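Local coordinates for lipoprotein (Mycoplasma mycoides subsp. capri, PDB 7ADK), which is probably a membrane-attached serine peptidase of the chymotrypsin-like PA clan that cleaves other proteins, at residues S449-K453 against L726-K730; Y531-F537 against K738-Y743; F507-I513 against Q807-I811; I455-S461 against K498-T504; P288-T294 against I420-M426. One frame throughout, in Å; residues are numbered along the deposited sequence.

Interaction 1: S449-K453 against L726-K730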
# COMPACT_ATOMS: atom_id res chain seq x y z
N SER B 449 19.61 20.70 4.43
CA SER B 449 19.62 21.70 5.50
C SER B 449 18.26 21.93 6.18
O SER B 449 18.20 22.01 7.40
CB SER B 449 20.17 23.02 4.97
OG SER B 449 20.54 23.85 6.02
N HIS B 450 17.15 21.92 5.44
CA HIS B 450 15.84 21.97 6.09
C HIS B 450 15.46 20.69 6.86
O HIS B 450 14.52 20.73 7.65
CB HIS B 450 14.75 22.41 5.13
CG HIS B 450 14.18 21.34 4.26
ND1 HIS B 450 14.47 21.13 2.94
CD2 HIS B 450 13.13 20.52 4.57
CE1 HIS B 450 13.61 20.22 2.46
NE2 HIS B 450 12.79 19.79 3.42
N VAL B 451 16.17 19.57 6.67
CA VAL B 451 16.02 18.36 7.49
C VAL B 451 16.94 18.44 8.70
O VAL B 451 16.50 18.20 9.81
CB VAL B 451 16.22 17.08 6.66
CG1 VAL B 451 16.29 15.81 7.50
CG2 VAL B 451 15.09 16.92 5.65
N ALA B 452 18.20 18.83 8.50
CA ALA B 452 19.17 18.93 9.58
C ALA B 452 18.82 20.00 10.64
O ALA B 452 19.19 19.85 11.79
CB ALA B 452 20.54 19.20 8.96
N LYS B 453 18.07 21.06 10.30
CA LYS B 453 17.53 22.03 11.27
C LYS B 453 16.47 21.47 12.24
O LYS B 453 16.13 22.14 13.20
CB LYS B 453 17.13 23.36 10.61
CG LYS B 453 15.74 23.47 9.97
CD LYS B 453 15.45 24.94 9.59
CE LYS B 453 14.02 25.17 9.09
NZ LYS B 453 13.66 26.61 9.03
N LEU B 726 11.10 33.07 1.58
CA LEU B 726 12.49 32.58 1.45
C LEU B 726 13.02 31.92 2.74
O LEU B 726 12.55 32.19 3.84
CB LEU B 726 13.45 33.64 0.87
CG LEU B 726 13.95 34.77 1.78
CD1 LEU B 726 15.27 35.32 1.25
CD2 LEU B 726 12.98 35.94 1.84
N TYR B 727 13.99 31.02 2.58
CA TYR B 727 14.43 30.09 3.61
C TYR B 727 15.19 30.74 4.77
O TYR B 727 16.20 31.41 4.57
CB TYR B 727 15.27 28.99 2.95
CG TYR B 727 16.02 28.10 3.90
CD1 TYR B 727 15.39 27.00 4.51
CD2 TYR B 727 17.38 28.35 4.14
CE1 TYR B 727 16.13 26.14 5.32
CE2 TYR B 727 18.13 27.48 4.94
CZ TYR B 727 17.51 26.36 5.52
OH TYR B 727 18.25 25.51 6.27
N SER B 728 14.75 30.49 6.00
CA SER B 728 15.41 30.91 7.24
C SER B 728 16.12 29.75 7.93
O SER B 728 15.54 28.69 8.14
CB SER B 728 14.41 31.50 8.22
OG SER B 728 13.80 32.64 7.68
N LEU B 729 17.35 29.98 8.38
CA LEU B 729 18.08 29.08 9.25
C LEU B 729 18.57 29.82 10.50
O LEU B 729 19.19 30.88 10.42
CB LEU B 729 19.19 28.40 8.45
CG LEU B 729 20.04 27.39 9.23
CD1 LEU B 729 19.22 26.21 9.73
CD2 LEU B 729 21.15 26.88 8.34
N LYS B 730 18.30 29.24 11.66
CA LYS B 730 18.76 29.72 12.96
C LYS B 730 20.23 29.35 13.16
O LYS B 730 20.58 28.18 13.13
CB LYS B 730 17.83 29.16 14.05
CG LYS B 730 17.88 29.89 15.38
CD LYS B 730 16.72 29.52 16.28
CE LYS B 730 16.67 30.34 17.56
NZ LYS B 730 15.44 30.15 18.33

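Interaction 2: Y531-F537 against K738-Y743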
# COMPACT_ATOMS: atom_id res chain seq x y z
N TYR B 531 15.43 42.74 0.52
CA TYR B 531 16.25 41.55 0.81
C TYR B 531 17.64 41.89 1.38
O TYR B 531 18.65 41.24 1.06
CB TYR B 531 16.27 40.65 -0.42
CG TYR B 531 14.88 40.30 -0.90
CD1 TYR B 531 14.07 39.47 -0.11
CD2 TYR B 531 14.40 40.81 -2.12
CE1 TYR B 531 12.77 39.16 -0.53
CE2 TYR B 531 13.10 40.49 -2.55
CZ TYR B 531 12.28 39.67 -1.75
OH TYR B 531 11.02 39.36 -2.16
N ASN B 532 17.70 42.92 2.22
CA ASN B 532 18.88 43.30 2.98
C ASN B 532 19.30 42.18 3.94
O ASN B 532 18.47 41.49 4.53
CB ASN B 532 18.57 44.61 3.73
CG ASN B 532 19.78 45.19 4.43
OD1 ASN B 532 20.89 45.19 3.93
ND2 ASN B 532 19.62 45.68 5.63
N GLY B 533 20.61 41.97 4.10
CA GLY B 533 21.19 40.96 4.98
C GLY B 533 21.05 39.50 4.53
O GLY B 533 21.91 38.69 4.87
N ALA B 534 20.04 39.16 3.73
CA ALA B 534 19.82 37.82 3.18
C ALA B 534 21.02 37.31 2.37
O ALA B 534 21.57 38.05 1.55
CB ALA B 534 18.55 37.82 2.34
N GLY B 535 21.41 36.06 2.57
CA GLY B 535 22.52 35.40 1.89
C GLY B 535 22.09 34.44 0.80
O GLY B 535 21.00 34.52 0.25
N ILE B 536 22.98 33.51 0.47
CA ILE B 536 22.74 32.42 -0.48
C ILE B 536 23.09 31.09 0.17
O ILE B 536 24.01 31.03 0.97
CB ILE B 536 23.55 32.60 -1.79
CG1 ILE B 536 25.07 32.71 -1.59
CG2 ILE B 536 23.03 33.81 -2.58
CD1 ILE B 536 25.81 31.41 -1.83
N PHE B 537 22.40 30.02 -0.19
CA PHE B 537 22.73 28.67 0.26
C PHE B 537 22.37 27.61 -0.79
O PHE B 537 21.62 27.87 -1.73
CB PHE B 537 22.07 28.40 1.63
CG PHE B 537 20.67 27.83 1.59
CD1 PHE B 537 20.40 26.58 2.15
CD2 PHE B 537 19.64 28.53 0.95
CE1 PHE B 537 19.11 26.03 2.05
CE2 PHE B 537 18.36 27.98 0.84
CZ PHE B 537 18.10 26.72 1.39
N LYS B 738 18.90 33.94 10.08
CA LYS B 738 19.30 34.57 8.82
C LYS B 738 18.56 33.93 7.65
O LYS B 738 18.30 32.73 7.67
CB LYS B 738 20.82 34.54 8.70
CG LYS B 738 21.34 35.28 7.47
CD LYS B 738 22.86 35.42 7.53
CE LYS B 738 23.40 36.03 6.24
NZ LYS B 738 24.84 36.20 6.29
N LYS B 739 18.17 34.75 6.67
CA LYS B 739 17.45 34.36 5.45
C LYS B 739 18.42 34.09 4.30
O LYS B 739 19.44 34.77 4.21
CB LYS B 739 16.44 35.45 5.04
CG LYS B 739 15.40 35.76 6.13
CD LYS B 739 14.43 36.86 5.69
CE LYS B 739 13.63 37.37 6.88
NZ LYS B 739 12.63 38.38 6.52
N TYR B 740 18.12 33.14 3.42
CA TYR B 740 18.99 32.77 2.31
C TYR B 740 18.21 32.39 1.04
O TYR B 740 17.24 31.66 1.11
CB TYR B 740 19.89 31.60 2.72
CG TYR B 740 20.71 31.70 3.99
CD1 TYR B 740 22.08 32.01 3.93
CD2 TYR B 740 20.14 31.40 5.24
CE1 TYR B 740 22.87 32.03 5.09
CE2 TYR B 740 20.92 31.43 6.40
CZ TYR B 740 22.29 31.72 6.34
OH TYR B 740 23.08 31.68 7.44
N PHE B 741 18.64 32.87 -0.12
CA PHE B 741 18.16 32.39 -1.42
C PHE B 741 18.82 31.07 -1.83
O PHE B 741 20.00 30.85 -1.59
CB PHE B 741 18.45 33.42 -2.51
CG PHE B 741 17.71 34.72 -2.36
CD1 PHE B 741 16.35 34.79 -2.69
CD2 PHE B 741 18.36 35.85 -1.85
CE1 PHE B 741 15.65 35.99 -2.55
CE2 PHE B 741 17.66 37.05 -1.71
CZ PHE B 741 16.31 37.13 -2.07
N ASN B 742 18.09 30.22 -2.56
CA ASN B 742 18.65 29.02 -3.17
C ASN B 742 19.63 29.37 -4.31
O ASN B 742 19.34 30.17 -5.19
CB ASN B 742 17.50 28.13 -3.68
CG ASN B 742 17.00 27.11 -2.69
OD1 ASN B 742 17.32 25.94 -2.79
ND2 ASN B 742 16.16 27.47 -1.76
N TYR B 743 20.80 28.74 -4.31
CA TYR B 743 21.92 28.97 -5.20
C TYR B 743 22.68 27.67 -5.56
O TYR B 743 22.66 26.69 -4.82
CB TYR B 743 22.85 29.98 -4.53
CG TYR B 743 24.13 30.23 -5.29
CD1 TYR B 743 24.15 31.08 -6.41
CD2 TYR B 743 25.29 29.53 -4.94
CE1 TYR B 743 25.32 31.23 -7.17
CE2 TYR B 743 26.45 29.66 -5.72
CZ TYR B 743 26.47 30.53 -6.82
OH TYR B 743 27.63 30.72 -7.49

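Interaction 3: F507-I513 against Q807-I811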
# COMPACT_ATOMS: atom_id res chain seq x y z
N PHE B 507 28.15 20.70 9.08
CA PHE B 507 28.27 21.57 7.92
C PHE B 507 26.88 21.90 7.37
O PHE B 507 26.04 21.02 7.35
CB PHE B 507 29.19 20.90 6.89
CG PHE B 507 29.44 21.66 5.60
CD1 PHE B 507 29.89 22.99 5.63
CD2 PHE B 507 29.21 21.05 4.35
CE1 PHE B 507 30.07 23.71 4.44
CE2 PHE B 507 29.40 21.77 3.16
CZ PHE B 507 29.81 23.10 3.20
N HIS B 508 26.63 23.14 6.95
CA HIS B 508 25.30 23.62 6.51
C HIS B 508 25.26 24.24 5.11
O HIS B 508 24.21 24.73 4.71
CB HIS B 508 24.72 24.56 7.57
CG HIS B 508 23.72 23.96 8.50
ND1 HIS B 508 22.46 23.56 8.17
CD2 HIS B 508 23.86 23.81 9.84
CE1 HIS B 508 21.83 23.19 9.29
NE2 HIS B 508 22.67 23.33 10.31
N ALA B 509 26.39 24.30 4.38
CA ALA B 509 26.45 24.86 3.01
C ALA B 509 25.80 26.26 2.86
O ALA B 509 25.22 26.58 1.82
CB ALA B 509 25.96 23.85 1.98
N THR B 510 25.92 27.11 3.87
CA THR B 510 25.45 28.50 3.85
C THR B 510 26.56 29.44 3.40
O THR B 510 27.69 29.38 3.89
CB THR B 510 24.93 28.95 5.21
OG1 THR B 510 25.83 28.61 6.24
CG2 THR B 510 23.58 28.36 5.53
N ASP B 511 26.25 30.33 2.47
CA ASP B 511 27.08 31.47 2.08
C ASP B 511 28.51 31.11 1.65
O ASP B 511 29.47 31.86 1.80
CB ASP B 511 26.97 32.56 3.13
CG ASP B 511 27.01 33.97 2.56
OD1 ASP B 511 26.74 34.18 1.36
OD2 ASP B 511 27.30 34.91 3.32
N PHE B 512 28.64 29.94 1.02
CA PHE B 512 29.89 29.29 0.64
C PHE B 512 30.66 29.93 -0.52
O PHE B 512 31.78 29.50 -0.82
CB PHE B 512 29.60 27.81 0.37
CG PHE B 512 28.72 27.57 -0.84
CD1 PHE B 512 29.27 27.47 -2.12
CD2 PHE B 512 27.33 27.44 -0.66
CE1 PHE B 512 28.44 27.21 -3.21
CE2 PHE B 512 26.50 27.20 -1.76
CZ PHE B 512 27.06 27.07 -3.04
N ILE B 513 30.12 30.97 -1.17
CA ILE B 513 30.77 31.77 -2.22
C ILE B 513 31.36 33.09 -1.68
O ILE B 513 32.14 33.74 -2.38
CB ILE B 513 29.74 32.02 -3.35
CG1 ILE B 513 29.27 30.72 -4.03
CG2 ILE B 513 30.22 32.97 -4.46
CD1 ILE B 513 30.36 29.84 -4.63
N GLN B 807 32.39 28.46 -9.61
CA GLN B 807 33.09 27.18 -9.52
C GLN B 807 33.40 26.85 -8.06
O GLN B 807 34.07 27.60 -7.36
CB GLN B 807 34.36 27.27 -10.37
CG GLN B 807 35.17 25.97 -10.35
CD GLN B 807 36.58 26.22 -10.82
OE1 GLN B 807 37.46 26.49 -10.03
NE2 GLN B 807 36.84 26.20 -12.11
N TYR B 808 32.92 25.69 -7.61
CA TYR B 808 32.98 25.30 -6.21
C TYR B 808 32.94 23.78 -6.04
O TYR B 808 32.37 23.06 -6.86
CB TYR B 808 31.85 25.99 -5.43
CG TYR B 808 30.43 25.53 -5.71
CD1 TYR B 808 29.62 26.22 -6.63
CD2 TYR B 808 29.91 24.44 -5.01
CE1 TYR B 808 28.31 25.79 -6.87
CE2 TYR B 808 28.60 24.00 -5.25
CZ TYR B 808 27.80 24.66 -6.20
OH TYR B 808 26.56 24.20 -6.49
N ASP B 809 33.47 23.29 -4.93
CA ASP B 809 33.23 21.94 -4.44
C ASP B 809 32.98 22.03 -2.93
O ASP B 809 33.85 22.48 -2.19
CB ASP B 809 34.41 21.06 -4.82
CG ASP B 809 34.21 19.58 -4.49
OD1 ASP B 809 33.56 19.27 -3.47
OD2 ASP B 809 34.75 18.75 -5.25
N LEU B 810 31.79 21.66 -2.48
CA LEU B 810 31.40 21.77 -1.07
C LEU B 810 31.68 20.51 -0.23
O LEU B 810 31.41 20.50 0.96
CB LEU B 810 30.02 22.45 -0.90
CG LEU B 810 28.84 21.99 -1.76
CD1 LEU B 810 28.45 20.58 -1.40
CD2 LEU B 810 27.66 22.92 -1.57
N ILE B 811 32.36 19.51 -0.81
CA ILE B 811 32.96 18.37 -0.10
C ILE B 811 34.48 18.56 0.03
O ILE B 811 35.02 18.40 1.12
CB ILE B 811 32.58 17.05 -0.80
CG1 ILE B 811 31.06 16.83 -0.90
CG2 ILE B 811 33.25 15.83 -0.15
CD1 ILE B 811 30.33 16.58 0.40

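Interaction 4: I455-S461 against K498-T504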
# COMPACT_ATOMS: atom_id res chain seq x y z
N ILE B 455 17.31 19.13 14.21
CA ILE B 455 18.16 18.95 15.38
C ILE B 455 18.07 20.21 16.26
O ILE B 455 18.74 21.21 15.99
CB ILE B 455 19.61 18.56 15.00
CG1 ILE B 455 19.69 17.32 14.08
CG2 ILE B 455 20.43 18.28 16.25
CD1 ILE B 455 21.06 17.07 13.50
N LYS B 456 17.22 20.18 17.29
CA LYS B 456 16.92 21.25 18.26
C LYS B 456 17.24 20.84 19.69
O LYS B 456 17.25 19.65 20.00
CB LYS B 456 15.44 21.64 18.17
CG LYS B 456 14.98 22.17 16.80
CD LYS B 456 13.57 22.71 16.92
CE LYS B 456 13.04 23.27 15.61
NZ LYS B 456 11.75 23.90 15.74
N ASP B 457 17.49 21.79 20.60
CA ASP B 457 17.87 21.43 21.98
C ASP B 457 16.75 20.78 22.81
O ASP B 457 17.02 20.01 23.73
CB ASP B 457 18.45 22.63 22.74
CG ASP B 457 19.69 23.25 22.09
OD1 ASP B 457 19.57 23.83 20.98
OD2 ASP B 457 20.77 23.22 22.72
N GLY B 458 15.48 21.04 22.49
CA GLY B 458 14.33 20.45 23.19
C GLY B 458 13.98 19.01 22.79
O GLY B 458 12.91 18.52 23.13
N MET B 459 14.84 18.33 22.03
CA MET B 459 14.53 17.04 21.40
C MET B 459 14.41 15.88 22.39
O MET B 459 15.26 15.70 23.26
CB MET B 459 15.59 16.76 20.33
CG MET B 459 15.26 15.59 19.44
SD MET B 459 16.68 14.95 18.53
CE MET B 459 17.19 16.39 17.63
N VAL B 460 13.37 15.06 22.25
CA VAL B 460 13.07 13.93 23.15
C VAL B 460 13.53 12.58 22.61
O VAL B 460 13.84 11.69 23.40
CB VAL B 460 11.58 13.87 23.54
CG1 VAL B 460 11.21 15.09 24.36
CG2 VAL B 460 10.61 13.72 22.38
N SER B 461 13.62 12.41 21.29
CA SER B 461 14.17 11.19 20.67
C SER B 461 14.65 11.40 19.24
O SER B 461 14.23 12.32 18.55
CB SER B 461 13.18 10.02 20.74
OG SER B 461 12.03 10.32 19.98
N LYS B 498 21.64 15.74 27.07
CA LYS B 498 20.94 16.31 25.91
C LYS B 498 21.25 15.51 24.64
O LYS B 498 22.35 15.01 24.46
CB LYS B 498 21.29 17.80 25.77
CG LYS B 498 20.97 18.68 26.99
CD LYS B 498 19.49 18.79 27.37
CE LYS B 498 18.66 19.48 26.29
NZ LYS B 498 17.23 19.57 26.62
N LEU B 499 20.29 15.39 23.74
CA LEU B 499 20.45 14.58 22.52
C LEU B 499 21.41 15.24 21.50
O LEU B 499 22.14 14.54 20.81
CB LEU B 499 19.05 14.24 21.99
CG LEU B 499 18.87 12.90 21.26
CD1 LEU B 499 19.54 11.70 21.94
CD2 LEU B 499 17.39 12.56 21.24
N GLU B 500 21.53 16.58 21.52
CA GLU B 500 22.61 17.31 20.82
C GLU B 500 24.03 17.07 21.35
O GLU B 500 24.99 17.36 20.65
CB GLU B 500 22.37 18.82 20.76
CG GLU B 500 21.41 19.27 19.65
CD GLU B 500 21.60 20.76 19.30
OE1 GLU B 500 21.88 21.57 20.18
OE2 GLU B 500 21.59 21.12 18.12
N ASP B 501 24.23 16.52 22.55
CA ASP B 501 25.58 16.15 22.99
C ASP B 501 26.17 14.98 22.17
O ASP B 501 27.38 14.77 22.20
CB ASP B 501 25.60 15.81 24.48
CG ASP B 501 25.07 16.91 25.40
OD1 ASP B 501 25.15 18.10 25.04
OD2 ASP B 501 24.61 16.58 26.52
N ALA B 502 25.34 14.22 21.45
CA ALA B 502 25.71 13.01 20.71
C ALA B 502 25.41 13.07 19.20
O ALA B 502 26.03 12.34 18.42
CB ALA B 502 25.01 11.85 21.39
N VAL B 503 24.44 13.89 18.77
CA VAL B 503 24.05 14.11 17.37
C VAL B 503 24.15 15.60 17.01
O VAL B 503 23.49 16.42 17.62
CB VAL B 503 22.64 13.59 17.09
CG1 VAL B 503 22.18 13.85 15.66
CG2 VAL B 503 22.56 12.09 17.32
N THR B 504 24.94 15.96 15.99
CA THR B 504 25.30 17.36 15.68
C THR B 504 25.24 17.64 14.19
O THR B 504 25.84 16.91 13.41
CB THR B 504 26.71 17.66 16.22
OG1 THR B 504 26.83 17.42 17.60
CG2 THR B 504 27.17 19.09 15.99

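Interaction 5: P288-T294 against I420-M426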
# COMPACT_ATOMS: atom_id res chain seq x y z
N PRO B 288 19.29 5.49 6.53
CA PRO B 288 18.28 5.83 7.47
C PRO B 288 17.22 6.77 6.91
O PRO B 288 17.48 7.89 6.48
CB PRO B 288 19.04 6.45 8.63
CG PRO B 288 20.34 6.97 8.06
CD PRO B 288 20.31 6.51 6.60
N ASN B 289 15.99 6.28 6.97
CA ASN B 289 14.83 7.11 7.11
C ASN B 289 14.97 7.61 8.56
O ASN B 289 15.07 6.79 9.47
CB ASN B 289 13.62 6.20 6.95
CG ASN B 289 12.28 6.86 7.19
OD1 ASN B 289 12.15 8.06 7.32
ND2 ASN B 289 11.24 6.08 7.24
N GLU B 290 15.11 8.90 8.77
CA GLU B 290 15.38 9.44 10.11
C GLU B 290 14.27 10.35 10.62
O GLU B 290 13.61 11.04 9.84
CB GLU B 290 16.77 10.10 10.17
CG GLU B 290 16.92 11.26 9.17
CD GLU B 290 17.88 12.37 9.62
OE1 GLU B 290 18.56 12.23 10.67
OE2 GLU B 290 17.93 13.41 8.92
N GLU B 291 14.10 10.36 11.94
CA GLU B 291 13.11 11.13 12.68
C GLU B 291 13.79 11.88 13.83
O GLU B 291 14.58 11.30 14.57
CB GLU B 291 12.00 10.23 13.24
CG GLU B 291 11.19 9.40 12.22
CD GLU B 291 11.50 7.88 12.24
OE1 GLU B 291 12.67 7.49 12.05
OE2 GLU B 291 10.57 7.07 12.42
N TYR B 292 13.43 13.15 14.03
CA TYR B 292 13.75 13.93 15.22
C TYR B 292 12.46 14.39 15.90
O TYR B 292 11.68 15.09 15.27
CB TYR B 292 14.58 15.16 14.85
CG TYR B 292 15.91 14.86 14.20
CD1 TYR B 292 16.90 14.23 14.96
CD2 TYR B 292 16.15 15.18 12.85
CE1 TYR B 292 18.15 13.95 14.41
CE2 TYR B 292 17.40 14.85 12.28
CZ TYR B 292 18.40 14.23 13.06
OH TYR B 292 19.56 13.83 12.50
N LYS B 293 12.22 14.01 17.16
CA LYS B 293 10.97 14.30 17.86
C LYS B 293 11.19 15.39 18.91
O LYS B 293 12.09 15.29 19.73
CB LYS B 293 10.39 12.99 18.41
CG LYS B 293 8.86 12.96 18.27
CD LYS B 293 8.24 11.66 18.80
CE LYS B 293 6.76 11.55 18.41
NZ LYS B 293 6.02 10.56 19.25
N THR B 294 10.39 16.45 18.87
CA THR B 294 10.59 17.69 19.66
C THR B 294 9.66 17.83 20.87
O THR B 294 9.92 18.67 21.73
CB THR B 294 10.41 18.93 18.77
OG1 THR B 294 9.21 18.82 18.07
CG2 THR B 294 11.54 19.08 17.77
N ILE B 420 5.53 16.03 17.83
CA ILE B 420 5.66 16.12 16.37
C ILE B 420 7.09 15.76 15.94
O ILE B 420 8.02 15.80 16.74
CB ILE B 420 5.15 17.49 15.87
CG1 ILE B 420 4.49 17.37 14.50
CG2 ILE B 420 6.24 18.57 15.88
CD1 ILE B 420 3.56 18.51 14.15
N SER B 421 7.24 15.30 14.69
CA SER B 421 8.52 14.85 14.12
C SER B 421 8.96 15.73 12.95
O SER B 421 8.22 15.90 11.98
CB SER B 421 8.46 13.40 13.62
OG SER B 421 7.97 12.52 14.61
N GLU B 422 10.20 16.20 12.96
CA GLU B 422 10.90 16.44 11.70
C GLU B 422 11.34 15.07 11.15
O GLU B 422 11.85 14.25 11.92
CB GLU B 422 12.10 17.37 11.91
CG GLU B 422 12.91 17.61 10.62
CD GLU B 422 12.06 18.09 9.44
OE1 GLU B 422 11.28 19.03 9.63
OE2 GLU B 422 12.16 17.48 8.35
N SER B 423 11.12 14.77 9.87
CA SER B 423 11.60 13.52 9.28
C SER B 423 12.03 13.68 7.82
O SER B 423 11.37 14.36 7.02
CB SER B 423 10.57 12.41 9.44
OG SER B 423 11.05 11.23 8.83
N GLY B 424 13.12 13.03 7.47
CA GLY B 424 13.79 13.20 6.18
C GLY B 424 14.59 11.97 5.81
O GLY B 424 14.21 10.84 6.13
N THR B 425 15.67 12.13 5.05
CA THR B 425 16.52 11.00 4.69
C THR B 425 18.00 11.40 4.69
O THR B 425 18.35 12.57 4.53
CB THR B 425 16.09 10.42 3.34
OG1 THR B 425 14.73 10.06 3.41
CG2 THR B 425 16.83 9.15 2.97
N MET B 426 18.87 10.43 4.91
CA MET B 426 20.31 10.58 4.90
C MET B 426 21.00 9.42 4.19
O MET B 426 20.43 8.34 4.03
CB MET B 426 20.92 10.66 6.31
CG MET B 426 20.17 11.51 7.31
SD MET B 426 21.15 12.07 8.72
CE MET B 426 21.28 10.57 9.73

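Interaction 1: S449-K453 against L726-K730
Ser449 and Tyr727 meet through their hydroxyls. Ser449 OG and Tyr727 OH share a hydrogen bond of 2.8 Å. Lys453 makes the second polar link. Its NZ gives a hydrogen bond of 2.9 Å to Ser728 O, reached almost in line with the carbonyl at 165°. With CG between its backbone N and carbonyl carbon (chi1 84°) and the rest of the chain extended, Lys453 stretches across to the strand. On the way it slides past Leu729, which points the opposite way, and Lys453 CB comes 3.6 Å from Leu729 CD1. His450 CB rests 4.0 Å from Tyr727 CE1, while the imidazole turns to Asp539.

A second shell positions these groups. Ser449 OG also bonds His508 ND1, and the Tyr727 ring stacks with Phe537. Backbone bonds tie Tyr727 to Tyr740 and Leu729 to Lys738. His450 ND1 bonds Asp539 OD2, and the His450 side chain touches Ser759. The short helix 449-452 thus carries a histidine set between an aspartate and a serine, consistent with the catalytic triad of a PA-clan serine peptidase.

Interaction 2: Y531-F537 against K738-Y743
Gly535, Ile536 and Phe537 pair in parallel with Tyr740, Phe741 and Asn742, joining strand 535-537 to strand 737-747, a mixed-sheet strand that also pairs with 727-730. Four backbone hydrogen bonds join the segments. Gly535 N reaches Lys739 O at 2.9 Å, and Phe741 N returns to Gly535 O at 2.9 Å. Phe537 N meets Phe741 O, and Tyr743 N meets Phe537 O.

The aromatic contact is edge-to-face. Phe741 CZ sits over one face of Tyr531, toward its rim, 3.7 Å from Tyr531 CG. The planes stand at 71°.

The apolar contacts split between the two faces of the sheet. On the Ile536 and Phe741 face, Ile536 CD1 lies 3.7 Å from Tyr743 CD2, the side chains pointing the same way. On the Phe537 and Tyr740 face, Phe537 CD2 meets Tyr740 CB at 3.6 Å, and the ring runs beside the Asn742 amide.

The backbone bonds fix the register of this mostly buried strand pair. The side chains add aromatic and aliphatic packing, with no salt bridge between the segments.

Interaction 3: F507-I513 against Q807-I811
Phe512 points an edge at the ring of Tyr808, a T-shaped (edge-to-face) pair between a loop and strand 807-809. That strand belongs to the mixed sheet. The loop runs from strand 503-507 of the antiparallel sheet toward strand 535-537 of the mixed sheet and here packs on the latter sheet, consistent with the linker between the two barrels of a PA-clan peptidase.

The two rings have centroids 4.7 Å apart and planes at 58°. Phe512 CE1 stands over the centre of the Tyr808 face, 3.6 Å from Tyr808 CG. Tyr808 has CG between its backbone N and carbonyl carbon (chi1 70°), which turns a face of the ring to the Phe512 edge. At the far end, Tyr808 OH accepts a hydrogen bond from Leu745 N, so the ring is held at its tip as well as over its face. Ile513 CD1 packs on Tyr808 CB at 4.2 Å.

Leu810 fits among three neighbours. Its CD2 lies over one face of Phe512 and 4.0 Å from Ala509 CB. Its CB meets Phe507 CZ at 4.2 Å, the two side chains lying about at right angles. All the touching residues are buried, and no hydrogen bond crosses between the segments.

Just beyond Tyr808 the strand ends in an Asx turn: Asp809 OD1 accepts from Ile811 N at 2.9 Å, while Asp809 OD2 forms a salt bridge with Arg790.

Interaction 4: I455-S461 against K498-T504
Ile455, Met459 and Ser461 make the tight side of this contact against Leu499, Glu500 and Val503. The elements joined are a type I beta turn, Lys456 to Met459, and a 3-10 turn, 499-501, that leads into strand 503-507 of the antiparallel sheet.

On the packed side, Leu499 CD2 touches Met459 SD at 3.7 Å, the two side chains crossing at about a right angle. The same methyl lies 3.5 Å from Ser461 CA. Met459 has CG opposite its backbone N (chi1 -170°) and bends at its last torsion, which carries its end in beside Leu499 and toward Tyr292. Ile455 CD1 rests 4.0 Å from Val503 CG1, and both isoleucine and valine also touch Val543 of the neighbouring strand. Ile455 CG2 lies against Glu500 CG at 3.7 Å, so the acid's stem joins the apolar layer.

The other side is polar and more exposed. Here the carboxylates of Asp457 and Glu500 come close with planes 66° apart. They are like charges and form no bond; the exact spacing is doubtful. Glu500 OE2 has a salt bridge to Lys732, which would probably ease the charge. Lys498 comes to the turn by another path. Bent at its second and third side-chain torsions, it brings NZ to 2.9 Å from Asp457 O, a weak hydrogen bond.

Interaction 5: P288-T294 against I420-M426
Met426 and Pro288 meet at one end of an antiparallel strand pair, and Met426 N bonds Pro288 O at 3.3 Å. From there the Met426 side chain can be followed outward. CB lies 4.1 Å from Pro288 CG. CG passes beside the Glu290 carboxylate, nearest to OE2. SD comes next to Glu290 OE1. CE, turned by the bend at chi3 (-75°), lies both by Glu290 OE1 and 4.1 Å from Pro288 CG. The methionine thus runs across the glutamate at about a right angle. Tyr292 OH gives a weak hydrogen bond to Glu290 OE1, and the Glu290 side chain touches Val451 of helix 449-452.

Backbone bonds hold the register. In the pair Tyr292 and Glu422, Tyr292 N gives a nearly straight bond of 2.9 Å to Glu422 O (173°), and Glu422 N returns to Tyr292 O. Glu290 O has two donors. Gly424 N reaches it at 3.1 Å, and Ser423 OG adds a bond of 2.8 Å from above the carbonyl plane. Thr294 N closes the far end on Ile420 O.

Strand 289-293 also pairs on its other edge with strand 461-467, through Glu291 and Ser463. This antiparallel, curled sheet is consistent with one of the two beta-barrels of a chymotrypsin-like PA-clan peptidase.

How the interactions relate
Interactions 2 and 3 are the most buried, while interactions 1, 4 and 5 mix buried and exposed residues. Interactions 2 and 5 are strand pairings, parallel in the mixed sheet and antiparallel in the other. Interaction 3 is apolar and aromatic, and interactions 1 and 4 each add a lysine-to-carbonyl bond, weak in interaction 4. Strands 727-730 and 737-747 tie interactions 1 and 2 together. Interactions 4 and 5 meet along strand 289-293, where the backbones of Val460 and Ser461 bond Lys293. Interaction 2 meets interaction 3 through Ile536 O and Asp511 N. Interaction 1 lies between the sheets, with helix 449-452 against interaction 5 and its strand beside interaction 2.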